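Local structure of SmhA (Serratia marcescens, 7A27) at residues Lys55-Gln60 and Lys278-Gln283; Glu171-Ile176 and Val262-Leu267. The protein is one component, captured here in its soluble form, of the tripartite alpha-pore-forming toxin Smh, which probably acts by perforating target membranes. All coordinates share one frame; numbering follows the deposited sequence.

Interaction 1 (Lys55-Gln60 and Lys278-Gln283); sequences KAYQNQ and KSVQAQ
The phenolic hydroxyl of Tyr57 donates a hydrogen bond to the side-chain carbonyl of Gln281, OH to OE1 2.8 Å, and so ties helix 48-96 to helix 272-299. The donor lies in the carbonyl plane and the C=O...donor angle is 155°, close to a head-on approach. Ring and amide planes differ by only 20°, but OE1 stands to one side of the ring plane, so the two groups are nearly parallel and stepped, not coplanar. Both ends of the bond depend on side-chain shape: with CG anti to the backbone N, the ring of Tyr57 is carried out toward helix 272-299, while the chain of Gln281 is bent at chi2, which turns its amide toward the hydroxyl.

The apolar part of the contact is made by Val280. Its CG1 lies 3.8 Å from CD2 of Tyr57; the two side chains pass each other in opposite directions, and the methyl meets the ring obliquely. The second branch, CG2, meets the amide of Gln58, whose extended chain passes at roughly a right angle and brings NE2 to 4.1 Å.

With axes 10.8 Å apart and inclined by 22°, the nearly parallel helices meet through side chains alone, and all four touching residues are buried. Gln58 OE1 accepts a hydrogen bond from the backbone N of Leu41, and its NE2 makes weak ones to Gln39 O and Tyr231 OH. Helix 104-155 packs beside the bridge, where Phe147 stacks on the Tyr57 ring and Met144 touches both Tyr57 and Gln281; at Val280, Tyr231 brings in strand 230-237.

Interaction 2 (Glu171-Ile176 and Val262-Leu267); sequences ELNEAI and VAYRAL
Leu172 and Ala263 make the apolar half of this contact between helix 160-188 and helix 247-268. The CD1 methyl of Leu172 stands 4.2 Å from CB of Ala263, a single methyl-to-methyl touch. In both residues the bond leaving the backbone points at the other helix. Leu172 supplies nearly all the reach: CD1 is anti to CA (chi2 165°), which carries this branch outward to meet the short alanine. Ala263 also rests on Thr168 and Ile169, one turn back along helix 160-188, so the leucine continues a row of contacts on that alanine.

The polar half pairs Asn173 with Tyr264. Here the phenolic oxygen comes up to the carboxamide, OH standing 3.7 Å from ND2 and 3.9 Å from OD1. Neither separation amounts to a hydrogen bond. The two side chains cross at about a right angle, and amide and ring planes are 46° apart, so this is a loose polar approach with no stacking. In both, CG lies anti to the carbonyl carbon; their first bonds do not point at the partner helix, and it is the amide and the hydroxyl that approach.

Backbone bonding stays within each helix, as in the Ile176 N to Leu172 O bond of 2.9 Å. Ile169 touches Tyr264 and Leu267 as well, while Ile176 reaches Leu253, Asn256 and Leu260 farther back on helix 247-268.

One methyl contact and one long polar approach are all that joins the two segments directly. Just 95 Å² is buried in total, and no directed bond fixes their relative placement, which probably rests on the wider packing of the helices, including Ile169 and helix 272-299.

Helix 272-299 joins the two contacts, whose centres are 16 Å apart. It supplies one side of interaction 1 and, with its other flank, packs against the polar half of interaction 2: Tyr264 OH lies 3.4 Å from Ser279 CA, and Asn173 CG 3.6 Å from Ala282 CB. Lys278 CD adds a 4.1 Å contact with CD2 of Leu267. Helix 247-268 directly precedes helix 272-299 in the chain, and interaction 2 is nested within the loop that interaction 1 closes. A direct hydrogen bond crosses interaction 1 but not interaction 2; both lie away from Asn359, a calcium-binding residue, though no calcium is bound to the chain in this model.

Interaction 1 (Lys55-Gln60 and Lys278-Gln283)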
ATOM      1  N   LYS A  55     -24.053  -3.336  10.371  1.00 81.07           N
ATOM      2  CA  LYS A  55     -24.387  -3.580   8.939  1.00 80.94           C
ATOM      3  C   LYS A  55     -24.063  -2.335   8.100  1.00 80.97           C
ATOM      4  O   LYS A  55     -23.535  -2.512   6.995  1.00 81.12           O
ATOM      5  CB  LYS A  55     -25.863  -3.950   8.762  1.00 82.52           C
ATOM      6  CG  LYS A  55     -26.237  -5.370   9.168  1.00 82.73           C
ATOM      7  CD  LYS A  55     -27.721  -5.675   9.025  1.00 85.38           C
ATOM      8  CE  LYS A  55     -28.101  -7.083   9.450  1.00 85.78           C
ATOM      9  NZ  LYS A  55     -29.570  -7.262   9.518  1.00 87.91           N
ATOM     10  N   ALA A  56     -24.373  -1.129   8.596  1.00 81.30           N
ATOM     11  CA  ALA A  56     -24.135   0.166   7.907  1.00 80.70           C
ATOM     12  C   ALA A  56     -22.634   0.410   7.773  1.00 78.95           C
ATOM     13  O   ALA A  56     -22.213   0.836   6.690  1.00 77.86           O
ATOM     14  CB  ALA A  56     -24.782   1.308   8.649  1.00 81.69           C
ATOM     15  N   TYR A  57     -21.870   0.169   8.841  1.00 78.19           N
ATOM     16  CA  TYR A  57     -20.402   0.371   8.866  1.00 77.34           C
ATOM     17  C   TYR A  57     -19.737  -0.664   7.960  1.00 76.99           C
ATOM     18  O   TYR A  57     -18.869  -0.286   7.154  1.00 75.51           O
ATOM     19  CB  TYR A  57     -19.869   0.298  10.297  1.00 76.67           C
ATOM     20  CG  TYR A  57     -18.389   0.560  10.479  1.00 74.24           C
ATOM     21  CD1 TYR A  57     -17.797   1.737  10.038  1.00 73.94           C
ATOM     22  CD2 TYR A  57     -17.598  -0.324  11.193  1.00 72.81           C
ATOM     23  CE1 TYR A  57     -16.455   1.996  10.256  1.00 72.91           C
ATOM     24  CE2 TYR A  57     -16.256  -0.076  11.429  1.00 71.92           C
ATOM     25  CZ  TYR A  57     -15.681   1.087  10.962  1.00 71.54           C
ATOM     26  OH  TYR A  57     -14.361   1.318  11.209  1.00 69.87           O
ATOM     27  N   GLN A  58     -20.136  -1.929   8.076  1.00 78.58           N
ATOM     28  CA  GLN A  58     -19.556  -3.035   7.276  1.00 79.66           C
ATOM     29  C   GLN A  58     -19.790  -2.733   5.790  1.00 80.26           C
ATOM     30  O   GLN A  58     -18.851  -2.949   4.984  1.00 81.28           O
ATOM     31  CB  GLN A  58     -20.139  -4.383   7.711  1.00 81.34           C
ATOM     32  CG  GLN A  58     -19.360  -5.573   7.180  1.00 81.72           C
ATOM     33  CD  GLN A  58     -19.735  -6.863   7.864  1.00 83.88           C
ATOM     34  OE1 GLN A  58     -20.870  -7.063   8.305  1.00 85.61           O
ATOM     35  NE2 GLN A  58     -18.774  -7.772   7.917  1.00 84.94           N
ATOM     36  N   ASN A  59     -20.972  -2.209   5.451  1.00 80.95           N
ATOM     37  CA  ASN A  59     -21.351  -1.853   4.058  1.00 80.83           C
ATOM     38  C   ASN A  59     -20.470  -0.693   3.579  1.00 80.50           C
ATOM     39  O   ASN A  59     -19.883  -0.806   2.501  1.00 80.03           O
ATOM     40  CB  ASN A  59     -22.822  -1.466   3.913  1.00 81.30           C
ATOM     41  CG  ASN A  59     -23.191  -1.324   2.453  1.00 81.36           C
ATOM     42  OD1 ASN A  59     -23.384  -0.207   1.980  1.00 79.76           O
ATOM     43  ND2 ASN A  59     -23.196  -2.434   1.722  1.00 80.83           N
ATOM     44  N   GLN A  60     -20.359   0.370   4.379  1.00 79.84           N
ATOM     45  CA  GLN A  60     -19.613   1.591   4.011  1.00 78.41           C
ATOM     46  C   GLN A  60     -18.129   1.242   3.813  1.00 75.58           C
ATOM     47  O   GLN A  60     -17.502   1.860   2.942  1.00 75.24           O
ATOM     48  CB  GLN A  60     -19.965   2.695   5.013  1.00 79.70           C
ATOM     49  CG  GLN A  60     -19.385   4.065   4.653  1.00 81.45           C
ATOM     50  CD  GLN A  60     -19.776   4.630   3.299  1.00 82.08           C
ATOM     51  OE1 GLN A  60     -18.912   4.935   2.459  1.00 79.88           O
ATOM     52  NE2 GLN A  60     -21.081   4.792   3.092  1.00 82.72           N
ATOM     53  N   LYS A 278     -16.459  -5.629  17.293  1.00 73.25           N
ATOM     54  CA  LYS A 278     -14.999  -5.595  17.558  1.00 73.25           C
ATOM     55  C   LYS A 278     -14.239  -6.256  16.409  1.00 72.86           C
ATOM     56  O   LYS A 278     -13.207  -5.681  15.999  1.00 71.95           O
ATOM     57  CB  LYS A 278     -14.635  -6.324  18.855  1.00 75.04           C
ATOM     58  CG  LYS A 278     -15.018  -5.657  20.161  1.00 77.91           C
ATOM     59  CD  LYS A 278     -14.196  -6.230  21.326  1.00 78.83           C
ATOM     60  CE  LYS A 278     -13.592  -5.154  22.201  1.00 80.08           C
ATOM     61  NZ  LYS A 278     -12.815  -4.132  21.457  1.00 78.78           N
ATOM     62  N   SER A 279     -14.734  -7.407  15.929  1.00 73.53           N
ATOM     63  CA  SER A 279     -14.147  -8.189  14.810  1.00 72.94           C
ATOM     64  C   SER A 279     -14.071  -7.340  13.530  1.00 72.62           C
ATOM     65  O   SER A 279     -13.036  -7.450  12.800  1.00 70.41           O
ATOM     66  CB  SER A 279     -14.923  -9.434  14.547  1.00 73.63           C
ATOM     67  OG  SER A 279     -14.501  -9.983  13.316  1.00 75.03           O
ATOM     68  N   VAL A 280     -15.129  -6.561  13.257  1.00 72.97           N
ATOM     69  CA  VAL A 280     -15.247  -5.679  12.057  1.00 72.80           C
ATOM     70  C   VAL A 280     -14.261  -4.526  12.197  1.00 72.13           C
ATOM     71  O   VAL A 280     -13.524  -4.266  11.226  1.00 70.79           O
ATOM     72  CB  VAL A 280     -16.677  -5.139  11.861  1.00 73.49           C
ATOM     73  CG1 VAL A 280     -16.738  -4.052  10.801  1.00 72.63           C
ATOM     74  CG2 VAL A 280     -17.639  -6.252  11.505  1.00 75.20           C
ATOM     75  N   GLN A 281     -14.270  -3.864  13.361  1.00 73.09           N
ATOM     76  CA  GLN A 281     -13.426  -2.681  13.660  1.00 72.00           C
ATOM     77  C   GLN A 281     -11.943  -3.053  13.539  1.00 72.03           C
ATOM     78  O   GLN A 281     -11.165  -2.181  13.094  1.00 71.31           O
ATOM     79  CB  GLN A 281     -13.772  -2.133  15.041  1.00 71.94           C
ATOM     80  CG  GLN A 281     -12.809  -1.073  15.539  1.00 72.01           C
ATOM     81  CD  GLN A 281     -12.607   0.050  14.554  1.00 71.65           C
ATOM     82  OE1 GLN A 281     -13.462   0.314  13.696  1.00 70.93           O
ATOM     83  NE2 GLN A 281     -11.459   0.707  14.681  1.00 71.03           N
ATOM     84  N   ALA A 282     -11.558  -4.279  13.913  1.00 71.17           N
ATOM     85  CA  ALA A 282     -10.158  -4.751  13.827  1.00 70.17           C
ATOM     86  C   ALA A 282      -9.712  -4.747  12.357  1.00 69.84           C
ATOM     87  O   ALA A 282      -8.575  -4.348  12.077  1.00 67.33           O
ATOM     88  CB  ALA A 282     -10.043  -6.115  14.453  1.00 70.69           C
ATOM     89  N   GLN A 283     -10.597  -5.193  11.460  1.00 71.76           N
ATOM     90  CA  GLN A 283     -10.360  -5.261   9.990  1.00 71.25           C
ATOM     91  C   GLN A 283     -10.330  -3.837   9.415  1.00 71.61           C
ATOM     92  O   GLN A 283      -9.448  -3.553   8.578  1.00 72.67           O
ATOM     93  CB  GLN A 283     -11.428  -6.131   9.329  1.00 70.99           C
ATOM     94  CG  GLN A 283     -11.380  -7.606   9.719  1.00 70.30           C
ATOM     95  CD  GLN A 283     -12.596  -8.371   9.255  1.00 70.58           C
ATOM     96  OE1 GLN A 283     -13.692  -7.810   9.093  1.00 71.17           O
ATOM     97  NE2 GLN A 283     -12.397  -9.663   9.022  1.00 69.31           N
TER

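Interaction 2 (Glu171-Ile176 and Val262-Leu267)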
ATOM      1  N   GLU A 171      -6.186  -6.435  22.684  1.00 76.82           N
ATOM      2  CA  GLU A 171      -4.724  -6.673  22.814  1.00 77.92           C
ATOM      3  C   GLU A 171      -4.277  -7.686  21.765  1.00 76.60           C
ATOM      4  O   GLU A 171      -3.234  -7.453  21.158  1.00 78.12           O
ATOM      5  CB  GLU A 171      -4.349  -7.082  24.244  1.00 82.00           C
ATOM      6  CG  GLU A 171      -4.257  -5.877  25.173  1.00 84.99           C
ATOM      7  CD  GLU A 171      -3.907  -6.128  26.631  1.00 89.98           C
ATOM      8  OE1 GLU A 171      -4.291  -7.231  27.167  1.00 90.55           O
ATOM      9  OE2 GLU A 171      -3.238  -5.210  27.229  1.00 92.47           O
ATOM     10  N   LEU A 172      -5.033  -8.760  21.550  1.00 74.79           N
ATOM     11  CA  LEU A 172      -4.695  -9.810  20.552  1.00 74.47           C
ATOM     12  C   LEU A 172      -4.757  -9.247  19.126  1.00 73.93           C
ATOM     13  O   LEU A 172      -3.832  -9.540  18.362  1.00 72.77           O
ATOM     14  CB  LEU A 172      -5.628 -11.009  20.744  1.00 74.57           C
ATOM     15  CG  LEU A 172      -5.287 -11.869  21.960  1.00 76.12           C
ATOM     16  CD1 LEU A 172      -6.423 -12.819  22.330  1.00 76.49           C
ATOM     17  CD2 LEU A 172      -3.995 -12.646  21.700  1.00 76.26           C
ATOM     18  N   ASN A 173      -5.794  -8.482  18.765  1.00 74.10           N
ATOM     19  CA  ASN A 173      -5.910  -7.853  17.421  1.00 73.20           C
ATOM     20  C   ASN A 173      -4.676  -6.963  17.182  1.00 73.30           C
ATOM     21  O   ASN A 173      -4.158  -6.971  16.060  1.00 70.80           O
ATOM     22  CB  ASN A 173      -7.213  -7.069  17.252  1.00 72.44           C
ATOM     23  CG  ASN A 173      -8.462  -7.922  17.159  1.00 72.77           C
ATOM     24  OD1 ASN A 173      -8.499  -8.951  16.481  1.00 72.31           O
ATOM     25  ND2 ASN A 173      -9.519  -7.460  17.801  1.00 73.14           N
ATOM     26  N   GLU A 174      -4.222  -6.234  18.204  1.00 76.52           N
ATOM     27  CA  GLU A 174      -3.039  -5.342  18.119  1.00 79.50           C
ATOM     28  C   GLU A 174      -1.781  -6.188  17.865  1.00 79.97           C
ATOM     29  O   GLU A 174      -0.946  -5.741  17.068  1.00 79.74           O
ATOM     30  CB  GLU A 174      -2.918  -4.460  19.363  1.00 83.25           C
ATOM     31  CG  GLU A 174      -3.221  -2.987  19.107  1.00 87.16           C
ATOM     32  CD  GLU A 174      -2.808  -2.013  20.219  1.00 92.26           C
ATOM     33  OE1 GLU A 174      -2.923  -2.385  21.440  1.00 94.33           O
ATOM     34  OE2 GLU A 174      -2.361  -0.861  19.876  1.00 93.77           O
ATOM     35  N   ALA A 175      -1.666  -7.371  18.485  1.00 78.05           N
ATOM     36  CA  ALA A 175      -0.507  -8.284  18.351  1.00 76.31           C
ATOM     37  C   ALA A 175      -0.482  -8.895  16.950  1.00 76.47           C
ATOM     38  O   ALA A 175       0.600  -8.961  16.344  1.00 79.21           O
ATOM     39  CB  ALA A 175      -0.586  -9.377  19.377  1.00 76.81           C
ATOM     40  N   ILE A 176      -1.637  -9.367  16.484  1.00 74.22           N
ATOM     41  CA  ILE A 176      -1.837 -10.037  15.166  1.00 72.13           C
ATOM     42  C   ILE A 176      -1.432  -9.077  14.040  1.00 71.14           C
ATOM     43  O   ILE A 176      -0.849  -9.541  13.036  1.00 69.29           O
ATOM     44  CB  ILE A 176      -3.310 -10.465  15.044  1.00 71.33           C
ATOM     45  CG1 ILE A 176      -3.625 -11.641  15.969  1.00 72.22           C
ATOM     46  CG2 ILE A 176      -3.670 -10.762  13.597  1.00 71.20           C
ATOM     47  CD1 ILE A 176      -5.112 -11.920  16.099  1.00 72.42           C
ATOM     48  N   VAL A 262     -10.619 -18.427  21.238  1.00 80.77           N
ATOM     49  CA  VAL A 262     -11.005 -18.691  22.658  1.00 82.79           C
ATOM     50  C   VAL A 262     -11.637 -17.428  23.261  1.00 81.89           C
ATOM     51  O   VAL A 262     -12.706 -17.548  23.910  1.00 81.70           O
ATOM     52  CB  VAL A 262      -9.779 -19.166  23.472  1.00 83.79           C
ATOM     53  CG1 VAL A 262     -10.016 -19.140  24.976  1.00 84.44           C
ATOM     54  CG2 VAL A 262      -9.308 -20.543  23.031  1.00 84.64           C
ATOM     55  N   ALA A 263     -11.014 -16.268  23.035  1.00 80.42           N
ATOM     56  CA  ALA A 263     -11.410 -14.972  23.630  1.00 80.38           C
ATOM     57  C   ALA A 263     -12.784 -14.525  23.116  1.00 79.94           C
ATOM     58  O   ALA A 263     -13.526 -13.940  23.944  1.00 81.07           O
ATOM     59  CB  ALA A 263     -10.354 -13.926  23.375  1.00 78.95           C
ATOM     60  N   TYR A 264     -13.103 -14.738  21.826  1.00 78.07           N
ATOM     61  CA  TYR A 264     -14.422 -14.364  21.245  1.00 77.74           C
ATOM     62  C   TYR A 264     -15.493 -15.301  21.834  1.00 80.81           C
ATOM     63  O   TYR A 264     -16.581 -14.819  22.193  1.00 80.96           O
ATOM     64  CB  TYR A 264     -14.432 -14.351  19.714  1.00 74.64           C
ATOM     65  CG  TYR A 264     -13.845 -13.134  19.037  1.00 72.65           C
ATOM     66  CD1 TYR A 264     -14.452 -11.893  19.125  1.00 71.28           C
ATOM     67  CD2 TYR A 264     -12.723 -13.229  18.225  1.00 71.49           C
ATOM     68  CE1 TYR A 264     -13.938 -10.779  18.473  1.00 69.47           C
ATOM     69  CE2 TYR A 264     -12.195 -12.122  17.574  1.00 68.99           C
ATOM     70  CZ  TYR A 264     -12.799 -10.885  17.691  1.00 68.34           C
ATOM     71  OH  TYR A 264     -12.239  -9.810  17.047  1.00 66.19           O
ATOM     72  N   ARG A 265     -15.190 -16.592  21.977  1.00 82.90           N
ATOM     73  CA  ARG A 265     -16.132 -17.584  22.559  1.00 86.50           C
ATOM     74  C   ARG A 265     -16.540 -17.091  23.956  1.00 87.37           C
ATOM     75  O   ARG A 265     -17.736 -17.169  24.294  1.00 90.67           O
ATOM     76  CB  ARG A 265     -15.524 -18.991  22.604  1.00 89.42           C
ATOM     77  CG  ARG A 265     -15.051 -19.520  21.260  1.00 90.99           C
ATOM     78  CD  ARG A 265     -14.661 -20.982  21.272  1.00 93.98           C
ATOM     79  NE  ARG A 265     -15.865 -21.775  21.456  1.00 99.69           N
ATOM     80  CZ  ARG A 265     -16.800 -22.020  20.511  1.00102.99           C
ATOM     81  NH1 ARG A 265     -17.853 -22.779  20.790  1.00103.38           N
ATOM     82  NH2 ARG A 265     -16.684 -21.515  19.286  1.00102.69           N
ATOM     83  N   ALA A 266     -15.588 -16.557  24.720  1.00 86.39           N
ATOM     84  CA  ALA A 266     -15.787 -16.036  26.093  1.00 86.54           C
ATOM     85  C   ALA A 266     -16.695 -14.796  26.101  1.00 85.42           C
ATOM     86  O   ALA A 266     -17.716 -14.811  26.797  1.00 86.60           O
ATOM     87  CB  ALA A 266     -14.450 -15.718  26.717  1.00 86.17           C
ATOM     88  N   LEU A 267     -16.334 -13.753  25.358  1.00 83.49           N
ATOM     89  CA  LEU A 267     -17.105 -12.482  25.317  1.00 84.26           C
ATOM     90  C   LEU A 267     -18.515 -12.725  24.749  1.00 85.70           C
ATOM     91  O   LEU A 267     -19.466 -12.041  25.186  1.00 85.97           O
ATOM     92  CB  LEU A 267     -16.329 -11.463  24.481  1.00 82.03           C
ATOM     93  CG  LEU A 267     -16.985 -10.092  24.347  1.00 82.43           C
ATOM     94  CD1 LEU A 267     -17.267  -9.485  25.715  1.00 83.81           C
ATOM     95  CD2 LEU A 267     -16.136  -9.137  23.506  1.00 81.29           C
TER